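Local coordinates for protein phosphoribosylamine--glycine ligase (Thermotoga maritima, PDB 1VKZ) that catalyses the ATP-dependent joining of glycine to 5-phosphoribosylamine, giving glycinamide ribonucleotide in de novo purine synthesis, at residues 192-205 with 266-278. Numbering follows the deposited sequence.
Sequences LAGNELSAMAVVNG and YRGFLYLGLMLHD
Met275, a selenomethionine, folds back over the start of strand 195-204: its CG meets Leu192 CB at 3.8 Å. Met275 SE lies 3.5 Å from Gly194 C. The chain leaves with CG anti to the backbone N (chi1 -177°) and bends twice, which carries CE round to the Leu192 carbonyl and the Glu196 carboxylate. Beyond it, Leu192 CD2 sits over one face of the His277 imidazole in a CH-pi contact, while ND1 of that ring makes a weak, bent bond to the Ala193 carbonyl. At the far end Val203 CG1 presses on Tyr266 CD1 (3.4 Å), the two side chains crossing almost at right angles, and Val203 CG2 reaches Leu270 CB. Between these ends the strands run antiparallel, paired by backbone bonds from Asn195-Leu276 to Val203-Gly268, and Gly205 N to Tyr266 O continues the series; Leu272 N to Ala199 O is nearly straight. On one face Ala199 CB packs against Leu274 CD1 (3.7 Å), and helix 242-261 covers this side through Phe252 and Leu251. On the other, Met200 brings SE to the edge of the Tyr271 ring, a Met-aromatic contact, with CE 3.4 Å from Tyr271 CD2; Ser198 CB approaches Tyr271 OH (3.5 Å). Were Tyr271 cut back to an alanine, the Met200 selenomethyl end and Ser198 CB would probably lose their shared partner, opening a gap beside Asn287. The pair forms the centre of a four-stranded antiparallel sheet in the ATP-grasp domain; residues 192-198 fall in the predicted ATP-binding region, and neighbouring strand 280-287 bears the predicted magnesium ligands Glu285 and Asn287.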
loop_
_atom_site.group_PDB
_atom_site.type_symbol
_atom_site.label_atom_id
_atom_site.label_comp_id
_atom_site.label_asym_id
_atom_site.label_seq_id
_atom_site.Cartn_x
_atom_site.Cartn_y
_atom_site.Cartn_z
ATOM N N LEU A 192 -17.184 -11.066 5.610
ATOM C CA LEU A 192 -18.015 -9.924 5.941
ATOM C C LEU A 192 -18.599 -9.304 4.675
ATOM O O LEU A 192 -17.879 -8.768 3.836
ATOM C CB LEU A 192 -17.166 -8.877 6.674
ATOM C CG LEU A 192 -16.646 -9.341 8.031
ATOM C CD1 LEU A 192 -15.633 -8.350 8.705
ATOM C CD2 LEU A 192 -17.810 -9.634 8.950
ATOM N N ALA A 193 -19.915 -9.393 4.518
ATOM C CA ALA A 193 -20.574 -8.575 3.544
ATOM C C ALA A 193 -20.197 -7.127 3.825
ATOM O O ALA A 193 -20.076 -6.715 4.994
ATOM C CB ALA A 193 -22.038 -8.752 3.640
ATOM N N GLY A 194 -19.963 -6.365 2.759
ATOM C CA GLY A 194 -19.796 -4.921 2.887
ATOM C C GLY A 194 -19.061 -4.250 1.758
ATOM O O GLY A 194 -18.708 -4.881 0.761
ATOM N N ASN A 195 -18.812 -2.959 1.949
ATOM C CA ASN A 195 -17.967 -2.176 1.064
ATOM C C ASN A 195 -16.588 -2.022 1.686
ATOM O O ASN A 195 -16.455 -1.583 2.814
ATOM C CB ASN A 195 -18.588 -0.810 0.846
ATOM C CG ASN A 195 -20.080 -0.896 0.565
ATOM O OD1 ASN A 195 -20.551 -1.840 -0.073
ATOM N ND2 ASN A 195 -20.830 0.079 1.062
ATOM N N GLU A 196 -15.572 -2.408 0.930
ATOM C CA GLU A 196 -14.215 -2.368 1.383
ATOM C C GLU A 196 -13.703 -0.945 1.302
ATOM O O GLU A 196 -14.173 -0.165 0.490
ATOM C CB GLU A 196 -13.328 -3.325 0.567
ATOM C CG GLU A 196 -12.003 -3.614 1.280
ATOM C CD GLU A 196 -11.158 -4.684 0.625
ATOM O OE1 GLU A 196 -11.711 -5.756 0.267
ATOM O OE2 GLU A 196 -9.933 -4.452 0.511
ATOM N N LEU A 197 -12.735 -0.631 2.160
ATOM C CA LEU A 197 -12.230 0.727 2.338
ATOM C C LEU A 197 -10.882 0.732 3.069
ATOM O O LEU A 197 -10.643 -0.045 3.966
ATOM C CB LEU A 197 -13.234 1.528 3.150
ATOM C CG LEU A 197 -12.888 2.957 3.551
ATOM C CD1 LEU A 197 -12.813 3.904 2.328
ATOM C CD2 LEU A 197 -13.928 3.441 4.554
ATOM N N SER A 198 -10.002 1.632 2.679
ATOM C CA SER A 198 -8.698 1.694 3.286
ATOM C C SER A 198 -8.641 2.969 4.082
ATOM O O SER A 198 -9.285 3.950 3.720
ATOM C CB SER A 198 -7.585 1.669 2.232
ATOM O OG SER A 198 -7.323 2.956 1.685
ATOM N N ALA A 199 -7.892 2.948 5.177
ATOM C CA ALA A 199 -7.594 4.153 5.896
ATOM C C ALA A 199 -6.094 4.186 6.230
ATOM O O ALA A 199 -5.517 3.191 6.566
ATOM C CB ALA A 199 -8.456 4.235 7.098
HETATM N N MSE A 200 -5.486 5.349 6.097
HETATM C CA MSE A 200 -4.057 5.530 6.218
HETATM C C MSE A 200 -3.768 6.697 7.124
HETATM O O MSE A 200 -4.417 7.738 7.078
HETATM C CB MSE A 200 -3.431 5.839 4.847
HETATM C CG MSE A 200 -2.705 4.678 4.195
HETATM SE SE MSE A 200 -2.757 4.784 2.203
HETATM C CE MSE A 200 -4.640 3.997 2.057
ATOM N N ALA A 201 -2.743 6.547 7.926
ATOM C CA ALA A 201 -2.369 7.623 8.806
ATOM C C ALA A 201 -0.847 7.760 8.941
ATOM O O ALA A 201 -0.081 6.773 8.855
ATOM C CB ALA A 201 -3.019 7.421 10.151
ATOM N N VAL A 202 -0.437 9.010 9.154
ATOM C CA VAL A 202 0.901 9.327 9.652
ATOM C C VAL A 202 0.784 9.285 11.156
ATOM O O VAL A 202 -0.143 9.844 11.721
ATOM C CB VAL A 202 1.409 10.719 9.195
ATOM C CG1 VAL A 202 2.875 10.847 9.476
ATOM C CG2 VAL A 202 1.175 10.933 7.704
ATOM N N VAL A 203 1.738 8.622 11.781
ATOM C CA VAL A 203 1.659 8.197 13.162
ATOM C C VAL A 203 2.980 8.479 13.915
ATOM O O VAL A 203 4.074 8.275 13.376
ATOM C CB VAL A 203 1.375 6.696 13.260
ATOM C CG1 VAL A 203 1.434 6.245 14.721
ATOM C CG2 VAL A 203 0.024 6.342 12.645
ATOM N N ASN A 204 2.843 8.961 15.155
ATOM C CA ASN A 204 3.949 9.099 16.131
ATOM C C ASN A 204 3.402 8.710 17.469
ATOM O O ASN A 204 2.678 9.477 18.089
ATOM C CB ASN A 204 4.488 10.549 16.203
ATOM C CG ASN A 204 5.575 10.750 17.301
ATOM O OD1 ASN A 204 6.337 9.834 17.661
ATOM N ND2 ASN A 204 5.654 11.971 17.804
ATOM N N GLY A 205 3.736 7.500 17.895
ATOM C CA GLY A 205 3.290 6.966 19.160
ATOM C C GLY A 205 1.794 6.906 19.140
ATOM O O GLY A 205 1.247 6.155 18.350
ATOM N N TYR A 266 4.732 3.229 17.879
ATOM C CA TYR A 266 4.575 3.191 16.432
ATOM C C TYR A 266 4.974 4.526 15.879
ATOM O O TYR A 266 4.454 5.549 16.297
ATOM C CB TYR A 266 3.145 2.909 16.050
ATOM C CG TYR A 266 2.986 2.521 14.627
ATOM C CD1 TYR A 266 3.107 3.454 13.592
ATOM C CD2 TYR A 266 2.657 1.227 14.286
ATOM C CE1 TYR A 266 2.926 3.075 12.251
ATOM C CE2 TYR A 266 2.487 0.857 12.968
ATOM C CZ TYR A 266 2.629 1.784 11.972
ATOM O OH TYR A 266 2.462 1.367 10.697
ATOM N N ARG A 267 5.913 4.486 14.940
ATOM C CA ARG A 267 6.388 5.660 14.236
ATOM C C ARG A 267 6.268 5.310 12.786
ATOM O O ARG A 267 6.726 4.247 12.383
ATOM C CB ARG A 267 7.864 5.895 14.564
ATOM C CG ARG A 267 8.223 5.776 16.054
ATOM C CD ARG A 267 9.419 6.621 16.463
ATOM N NE ARG A 267 9.069 8.028 16.273
ATOM C CZ ARG A 267 9.634 8.870 15.423
ATOM N NH1 ARG A 267 10.657 8.529 14.649
ATOM N NH2 ARG A 267 9.170 10.093 15.361
ATOM N N GLY A 268 5.671 6.190 11.994
ATOM C CA GLY A 268 5.608 5.974 10.554
ATOM C C GLY A 268 4.231 6.104 9.968
ATOM O O GLY A 268 3.486 6.983 10.323
ATOM N N PHE A 269 3.905 5.224 9.042
ATOM C CA PHE A 269 2.627 5.253 8.372
ATOM C C PHE A 269 1.902 3.986 8.761
ATOM O O PHE A 269 2.503 2.901 8.792
ATOM C CB PHE A 269 2.810 5.279 6.842
ATOM C CG PHE A 269 3.683 6.368 6.365
ATOM C CD1 PHE A 269 3.192 7.624 6.209
ATOM C CD2 PHE A 269 5.011 6.146 6.113
ATOM C CE1 PHE A 269 3.976 8.609 5.787
ATOM C CE2 PHE A 269 5.797 7.137 5.716
ATOM C CZ PHE A 269 5.282 8.378 5.544
ATOM N N LEU A 270 0.605 4.101 8.998
ATOM C CA LEU A 270 -0.210 2.931 9.340
ATOM C C LEU A 270 -1.397 2.886 8.420
ATOM O O LEU A 270 -2.173 3.827 8.340
ATOM C CB LEU A 270 -0.674 2.991 10.794
ATOM C CG LEU A 270 -1.670 1.884 11.187
ATOM C CD1 LEU A 270 -1.111 0.464 10.892
ATOM C CD2 LEU A 270 -2.044 2.028 12.626
ATOM N N TYR A 271 -1.569 1.747 7.770
ATOM C CA TYR A 271 -2.658 1.524 6.817
ATOM C C TYR A 271 -3.604 0.481 7.420
ATOM O O TYR A 271 -3.145 -0.558 7.942
ATOM C CB TYR A 271 -2.073 1.081 5.474
ATOM C CG TYR A 271 -3.022 0.506 4.477
ATOM C CD1 TYR A 271 -3.603 -0.737 4.673
ATOM C CD2 TYR A 271 -3.280 1.162 3.285
ATOM C CE1 TYR A 271 -4.449 -1.280 3.729
ATOM C CE2 TYR A 271 -4.142 0.641 2.338
ATOM C CZ TYR A 271 -4.713 -0.577 2.563
ATOM O OH TYR A 271 -5.582 -1.100 1.633
ATOM N N LEU A 272 -4.909 0.789 7.388
ATOM C CA LEU A 272 -5.959 -0.126 7.749
ATOM C C LEU A 272 -6.732 -0.479 6.510
ATOM O O LEU A 272 -7.270 0.388 5.852
ATOM C CB LEU A 272 -6.915 0.539 8.738
ATOM C CG LEU A 272 -6.380 1.157 10.015
ATOM C CD1 LEU A 272 -7.512 1.518 10.948
ATOM C CD2 LEU A 272 -5.423 0.250 10.685
ATOM N N GLY A 273 -6.793 -1.747 6.161
ATOM C CA GLY A 273 -7.727 -2.197 5.132
ATOM C C GLY A 273 -8.981 -2.558 5.867
ATOM O O GLY A 273 -8.937 -3.413 6.765
ATOM N N LEU A 274 -10.085 -1.895 5.529
ATOM C CA LEU A 274 -11.319 -2.016 6.299
ATOM C C LEU A 274 -12.435 -2.589 5.455
ATOM O O LEU A 274 -12.329 -2.713 4.253
ATOM C CB LEU A 274 -11.747 -0.673 6.848
ATOM C CG LEU A 274 -10.693 0.005 7.730
ATOM C CD1 LEU A 274 -10.913 1.534 7.801
ATOM C CD2 LEU A 274 -10.685 -0.604 9.119
HETATM N N MSE A 275 -13.495 -2.970 6.143
HETATM C CA MSE A 275 -14.721 -3.453 5.567
HETATM C C MSE A 275 -15.831 -2.780 6.376
HETATM O O MSE A 275 -15.939 -2.991 7.587
HETATM C CB MSE A 275 -14.806 -4.974 5.726
HETATM C CG MSE A 275 -16.025 -5.587 5.083
HETATM SE SE MSE A 275 -16.053 -5.189 3.175
HETATM C CE MSE A 275 -14.913 -6.746 2.535
ATOM N N LEU A 276 -16.647 -1.969 5.716
ATOM C CA LEU A 276 -17.792 -1.377 6.370
ATOM C C LEU A 276 -18.868 -2.405 6.271
ATOM O O LEU A 276 -19.254 -2.776 5.185
ATOM C CB LEU A 276 -18.206 -0.054 5.707
ATOM C CG LEU A 276 -17.073 0.998 5.724
ATOM C CD1 LEU A 276 -17.469 2.252 4.952
ATOM C CD2 LEU A 276 -16.620 1.365 7.167
ATOM N N HIS A 277 -19.299 -2.890 7.425
ATOM C CA HIS A 277 -20.246 -3.970 7.537
ATOM C C HIS A 277 -21.234 -3.617 8.637
ATOM O O HIS A 277 -20.841 -3.351 9.763
ATOM C CB HIS A 277 -19.499 -5.249 7.857
ATOM C CG HIS A 277 -20.381 -6.392 8.221
ATOM N ND1 HIS A 277 -21.313 -6.920 7.352
ATOM C CD2 HIS A 277 -20.472 -7.115 9.361
ATOM C CE1 HIS A 277 -21.948 -7.914 7.947
ATOM N NE2 HIS A 277 -21.448 -8.061 9.162
ATOM N N ASP A 278 -22.517 -3.604 8.298
ATOM C CA ASP A 278 -23.579 -3.243 9.240
ATOM C C ASP A 278 -23.247 -1.985 10.072
ATOM O O ASP A 278 -23.330 -2.000 11.301
ATOM C CB ASP A 278 -23.934 -4.451 10.132
ATOM C CG ASP A 278 -24.790 -5.493 9.399
ATOM O OD1 ASP A 278 -25.932 -5.166 9.020
ATOM O OD2 ASP A 278 -24.401 -6.657 9.155
HETATM O O HOH W 1 2.238 3.827 19.750
#